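PDB 6ESL: bacterial leucyl aminopeptidase from Legionella pneumophila, which probably removes N-terminal amino acids, leucine among them, from peptides as a zinc-dependent aminopeptidase of the M28 family secreted by the bacterium. Local coordinates for residues H209-D214 against A255-L260; G221-G226 against Q282-G287. One frame throughout, in Å; residues are numbered along the deposited sequence.

Contact 1. Residues H209-D214 against A255-L260; sequences HMDTLD and AEERGL. With ZN (zinc ion), chain E; ZN (zinc ion), chain F.
The carboxylate of Asp211 is held through both oxygens, OD2 by Glu257 N of the facing segment and OD1 by His209 ND1 of its own. OD2 offers its syn lone pair to that backbone N of Glu257, 2.9 Å away and almost straight at 169°, while OD1 takes the bond from His209 ND1, also 2.9 Å long, which arrives from above the carboxylate plane and is tilted from the imidazole plane as well. CG of Asp211 stands between its own backbone N and carbonyl carbon (chi1 69°), and from there the group reaches the turn that starts at Ala255. With ND1 held, His209 turns NE2 to the zinc ion of chain F at 2.2 Å. Glu256 lies over one face of the imidazole: its CB makes a CH-pi contact 3.7 Å from the ring centroid, and the chain then bends, bringing OE1 above the rim of the same ring, 3.4 Å from His209 CE1, with the two flat groups 28° apart. Glu257 bends too, and OE2 meets the zinc ion of chain E at a long 2.6 Å. Leu213 packs CD2 against CB of Glu257 from across. Arg258 NE is hydrogen-bonded to Tyr186 OH, and NH2 forms a salt bridge with Glu22 of the second subunit. The buried Asp211 thus acts as a second-shell residue that orients a zinc-binding histidine. His209 at the end of strand 203-209 and Glu257 in the loop after strand 248-253 contribute to the paired-zinc centre characteristic of M28 aminopeptidases.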
loop_
_atom_site.group_PDB
_atom_site.type_symbol
_atom_site.label_atom_id
_atom_site.label_comp_id
_atom_site.label_asym_id
_atom_site.label_seq_id
_atom_site.Cartn_x
_atom_site.Cartn_y
_atom_site.Cartn_z
ATOM N N HIS B 209 15.616 4.389 -17.306
ATOM C CA HIS B 209 15.483 4.794 -18.671
ATOM C C HIS B 209 16.683 5.611 -19.082
ATOM O O HIS B 209 17.121 6.396 -18.349
ATOM C CB HIS B 209 14.137 5.427 -19.006
ATOM C CG HIS B 209 13.881 6.777 -18.458
ATOM N ND1 HIS B 209 14.137 7.922 -19.142
ATOM C CD2 HIS B 209 13.299 7.165 -17.307
ATOM C CE1 HIS B 209 13.754 8.953 -18.429
ATOM N NE2 HIS B 209 13.260 8.512 -17.312
ATOM N N MET B 210 17.115 5.449 -20.322
ATOM C CA MET B 210 18.395 5.982 -20.740
ATOM C C MET B 210 18.193 7.340 -21.448
ATOM O O MET B 210 19.190 8.079 -21.739
ATOM C CB MET B 210 19.076 4.977 -21.719
ATOM C CG MET B 210 18.449 4.884 -23.101
ATOM S SD MET B 210 19.474 3.849 -24.174
ATOM C CE MET B 210 19.101 2.208 -23.679
ATOM N N ASP B 211 16.958 7.631 -21.834
ATOM C CA ASP B 211 16.661 8.727 -22.728
ATOM C C ASP B 211 16.330 10.061 -22.070
ATOM O O ASP B 211 16.123 10.139 -20.862
ATOM C CB ASP B 211 15.538 8.348 -23.732
ATOM C CG ASP B 211 14.176 8.182 -23.047
ATOM O OD1 ASP B 211 14.150 7.517 -22.011
ATOM O OD2 ASP B 211 13.173 8.705 -23.595
ATOM N N THR B 212 16.264 11.080 -22.931
ATOM C CA THR B 212 15.873 12.436 -22.626
ATOM C C THR B 212 15.018 12.983 -23.718
ATOM O O THR B 212 14.724 12.315 -24.756
ATOM C CB THR B 212 17.119 13.362 -22.534
ATOM O OG1 THR B 212 17.709 13.533 -23.878
ATOM C CG2 THR B 212 18.121 12.827 -21.545
ATOM N N LEU B 213 14.593 14.214 -23.533
ATOM C CA LEU B 213 13.946 14.960 -24.616
ATOM C C LEU B 213 15.016 15.370 -25.681
ATOM O O LEU B 213 16.229 15.188 -25.492
ATOM C CB LEU B 213 13.227 16.202 -24.074
ATOM C CG LEU B 213 12.124 16.136 -23.051
ATOM C CD1 LEU B 213 11.326 17.388 -23.035
ATOM C CD2 LEU B 213 11.338 14.933 -23.437
ATOM N N ASP B 214 14.521 15.949 -26.763
ATOM C CA ASP B 214 15.341 16.635 -27.725
ATOM C C ASP B 214 15.870 17.980 -27.265
ATOM O O ASP B 214 15.545 18.469 -26.189
ATOM C CB ASP B 214 14.618 16.834 -29.059
ATOM C CG ASP B 214 14.154 15.544 -29.679
ATOM O OD1 ASP B 214 15.009 14.670 -29.924
ATOM O OD2 ASP B 214 12.905 15.419 -29.865
ATOM N N ALA B 255 13.358 5.436 -24.899
ATOM C CA ALA B 255 12.156 6.108 -25.278
ATOM C C ALA B 255 11.072 6.160 -24.168
ATOM O O ALA B 255 9.863 6.147 -24.450
ATOM C CB ALA B 255 11.569 5.484 -26.593
ATOM N N GLU B 256 11.478 6.242 -22.920
ATOM C CA GLU B 256 10.576 6.457 -21.823
ATOM C C GLU B 256 9.819 7.780 -21.962
ATOM O O GLU B 256 8.602 7.811 -21.690
ATOM C CB GLU B 256 11.238 6.316 -20.497
ATOM C CG GLU B 256 10.289 6.281 -19.299
ATOM C CD GLU B 256 9.851 7.664 -18.797
ATOM O OE1 GLU B 256 10.427 8.691 -19.295
ATOM O OE2 GLU B 256 8.777 7.735 -18.095
ATOM N N GLU B 257 10.519 8.824 -22.481
ATOM C CA GLU B 257 9.944 10.167 -22.543
ATOM C C GLU B 257 8.944 10.267 -23.675
ATOM O O GLU B 257 8.269 11.260 -23.820
ATOM C CB GLU B 257 11.029 11.186 -22.774
ATOM C CG GLU B 257 12.059 11.296 -21.642
ATOM C CD GLU B 257 11.512 11.929 -20.372
ATOM O OE1 GLU B 257 10.328 12.262 -20.322
ATOM O OE2 GLU B 257 12.334 12.051 -19.480
ATOM N N ARG B 258 8.841 9.209 -24.509
ATOM C CA ARG B 258 7.851 9.156 -25.639
ATOM C C ARG B 258 6.584 8.442 -25.215
ATOM O O ARG B 258 5.707 8.205 -26.041
ATOM C CB ARG B 258 8.443 8.496 -26.868
ATOM C CG ARG B 258 9.850 9.122 -27.234
ATOM C CD ARG B 258 9.702 10.564 -27.728
ATOM N NE ARG B 258 8.810 10.636 -28.841
ATOM C CZ ARG B 258 8.526 11.764 -29.519
ATOM N NH1 ARG B 258 9.152 12.929 -29.257
ATOM N NH2 ARG B 258 7.756 11.706 -30.595
ATOM N N GLY B 259 6.462 8.158 -23.942
ATOM C CA GLY B 259 5.304 7.467 -23.386
ATOM C C GLY B 259 5.468 5.973 -22.989
ATOM O O GLY B 259 4.497 5.164 -23.058
ATOM N N LEU B 260 6.668 5.624 -22.560
ATOM C CA LEU B 260 6.988 4.303 -21.976
ATOM C C LEU B 260 7.259 3.310 -23.175
ATOM O O LEU B 260 7.051 2.113 -23.032
ATOM C CB LEU B 260 5.963 3.777 -21.006
ATOM C CG LEU B 260 5.408 4.730 -19.924
ATOM C CD1 LEU B 260 4.610 3.934 -18.884
ATOM C CD2 LEU B 260 6.551 5.367 -19.210
HETATM ZN ZN ZN E . 10.924 11.636 -17.386
HETATM ZN ZN ZN F . 12.250 9.822 -15.921
HETATM O O HOH W 1 11.077 11.014 -14.508
#

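Contact 2. Residues G221-G226 against Q282-G287; sequences GDDGSG and QFDMTG. With ZN (zinc ion), chain F; ZN (zinc ion), chain E.
Gly221 meets Met285 through its carbonyl oxygen, which receives a CA-H...O contact from Met285 CA at 3.5 Å. Asp222 bridges the metals: OD1 binds the zinc ion of chain F at 2.0 Å and OD2 the zinc ion of chain E at a longer 2.5 Å. Asp284 comes to the chain F ion from the other segment with both carboxylate oxygens, OD1 lying 3.2 Å from Asp222 OD1, and Asp284 OD2 is also hydrogen-bonded to Ser334 OG. The Met285 thioether rests against CB of Asp222. A cis peptide joins Asp222 to Asp223, whose CG lies anti to its backbone N (chi1 -174°), taking the carboxylate to the opposing backbone. There OD1 accepts Met285 N at 3.0 Å from well above the carboxylate plane, and Asp223 OD2 comes within 2.6 Å of Phe283 O. Ser225 OG accepts a nearly straight bond from Thr286 N, 2.9 Å long, while donating to Gly221 O on a lone pair in the carbonyl plane. Gly226 brings its bare CA to 3.8 Å from Phe283 O, and Thr286 CG2 packs on that same CA. Helix 220-239 thus starts against the loop leaving strand 277-282, with Phe283 packed on strands 203-209 and 346-350, and helix 373-391 touching Ser225, Phe283 and Thr286.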
loop_
_atom_site.group_PDB
_atom_site.type_symbol
_atom_site.label_atom_id
_atom_site.label_comp_id
_atom_site.label_asym_id
_atom_site.label_seq_id
_atom_site.Cartn_x
_atom_site.Cartn_y
_atom_site.Cartn_z
ATOM N N GLY B 221 19.319 14.350 -13.536
ATOM C CA GLY B 221 18.308 13.790 -12.646
ATOM C C GLY B 221 17.431 12.808 -13.378
ATOM O O GLY B 221 17.325 11.628 -12.965
ATOM N N ASP B 222 16.863 13.291 -14.464
ATOM C CA ASP B 222 16.023 12.414 -15.250
ATOM C C ASP B 222 16.578 12.024 -16.569
ATOM O O ASP B 222 16.487 12.788 -17.526
ATOM C CB ASP B 222 14.731 13.237 -15.425
ATOM C CG ASP B 222 13.598 12.483 -16.061
ATOM O OD1 ASP B 222 13.604 11.229 -16.100
ATOM O OD2 ASP B 222 12.679 13.174 -16.531
ATOM N N ASP B 223 17.003 10.743 -16.724
ATOM C CA ASP B 223 17.208 9.724 -15.690
ATOM C C ASP B 223 18.624 9.193 -15.794
ATOM O O ASP B 223 18.880 7.999 -15.615
ATOM C CB ASP B 223 16.216 8.594 -15.817
ATOM C CG ASP B 223 16.302 7.619 -14.696
ATOM O OD1 ASP B 223 16.728 7.962 -13.584
ATOM O OD2 ASP B 223 15.844 6.459 -14.919
ATOM N N GLY B 224 19.553 10.135 -15.968
ATOM C CA GLY B 224 20.956 9.844 -15.802
ATOM C C GLY B 224 21.245 9.212 -14.442
ATOM O O GLY B 224 21.969 8.248 -14.334
ATOM N N SER B 225 20.651 9.822 -13.403
ATOM C CA SER B 225 20.883 9.403 -12.018
ATOM C C SER B 225 20.459 7.956 -11.838
ATOM O O SER B 225 21.231 7.141 -11.340
ATOM C CB SER B 225 20.151 10.343 -11.071
ATOM O OG SER B 225 18.718 10.305 -11.261
ATOM N N GLY B 226 19.265 7.602 -12.233
ATOM C CA GLY B 226 18.845 6.234 -12.061
ATOM C C GLY B 226 19.673 5.262 -12.885
ATOM O O GLY B 226 20.045 4.172 -12.412
ATOM N N GLN B 282 11.817 0.011 -10.574
ATOM C CA GLN B 282 12.190 1.077 -11.470
ATOM C C GLN B 282 12.907 2.192 -10.709
ATOM O O GLN B 282 12.404 2.712 -9.683
ATOM C CB GLN B 282 10.943 1.607 -12.170
ATOM C CG GLN B 282 11.075 2.873 -13.020
ATOM C CD GLN B 282 11.873 2.664 -14.282
ATOM O OE1 GLN B 282 12.340 1.548 -14.569
ATOM N NE2 GLN B 282 11.952 3.725 -15.106
ATOM N N PHE B 283 14.044 2.589 -11.262
ATOM C CA PHE B 283 14.813 3.771 -10.777
ATOM C C PHE B 283 14.748 4.908 -11.772
ATOM O O PHE B 283 15.430 4.862 -12.862
ATOM C CB PHE B 283 16.236 3.367 -10.440
ATOM C CG PHE B 283 16.330 2.436 -9.289
ATOM C CD1 PHE B 283 16.401 2.928 -7.969
ATOM C CD2 PHE B 283 16.313 1.097 -9.467
ATOM C CE1 PHE B 283 16.436 2.060 -6.880
ATOM C CE2 PHE B 283 16.405 0.238 -8.410
ATOM C CZ PHE B 283 16.391 0.740 -7.103
ATOM N N ASP B 284 13.857 5.838 -11.450
ATOM C CA ASP B 284 13.668 7.042 -12.210
ATOM C C ASP B 284 13.823 8.208 -11.247
ATOM O O ASP B 284 12.934 8.516 -10.453
ATOM C CB ASP B 284 12.276 7.069 -12.841
ATOM C CG ASP B 284 12.033 8.320 -13.662
ATOM O OD1 ASP B 284 12.947 9.167 -13.743
ATOM O OD2 ASP B 284 10.926 8.457 -14.226
ATOM N N MET B 285 14.977 8.844 -11.343
ATOM C CA MET B 285 15.339 10.030 -10.586
ATOM C C MET B 285 15.754 9.590 -9.174
ATOM O O MET B 285 14.941 9.240 -8.276
ATOM C CB MET B 285 14.329 11.175 -10.607
ATOM C CG MET B 285 13.870 11.519 -11.992
ATOM S SD MET B 285 12.734 12.874 -12.133
ATOM C CE MET B 285 11.400 12.399 -11.041
ATOM N N THR B 286 17.065 9.592 -8.993
ATOM C CA THR B 286 17.701 9.100 -7.754
ATOM C C THR B 286 18.659 10.100 -7.098
ATOM O O THR B 286 19.345 9.777 -6.108
ATOM C CB THR B 286 18.512 7.822 -8.049
ATOM O OG1 THR B 286 19.610 8.108 -8.893
ATOM C CG2 THR B 286 17.640 6.698 -8.585
ATOM N N GLY B 287 18.698 11.325 -7.611
ATOM C CA GLY B 287 19.703 12.275 -7.141
ATOM C C GLY B 287 19.332 13.616 -6.563
ATOM O O GLY B 287 20.154 14.244 -5.935
HETATM ZN ZN ZN F . 12.250 9.822 -15.921
HETATM ZN ZN ZN E . 10.924 11.636 -17.386
HETATM O O HOH W 1 11.077 11.014 -14.508
#

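Contacts 1 and 2, centres about 12 Å apart, meet at the two zinc ions and alternate along the chain, so the metal site is assembled from four separate segments, three at or just past the ends of strands 203-209, 248-253 and 277-282 of one sheet and the fourth at the start of helix 220-239. The chain F ion takes His209 from contact 1, Asp222 and Asp284 from contact 2, and the shared water; the chain E ion joins Glu257 to Asp222. Glu257 OE2 lies 3.2 Å from Asp222 OD2, like charges whose repulsion the zinc between them would probably offset. A probable hydrogen bond from His209 N to Asp223 OD2, 3.2 Å long, ties the two contacts together directly.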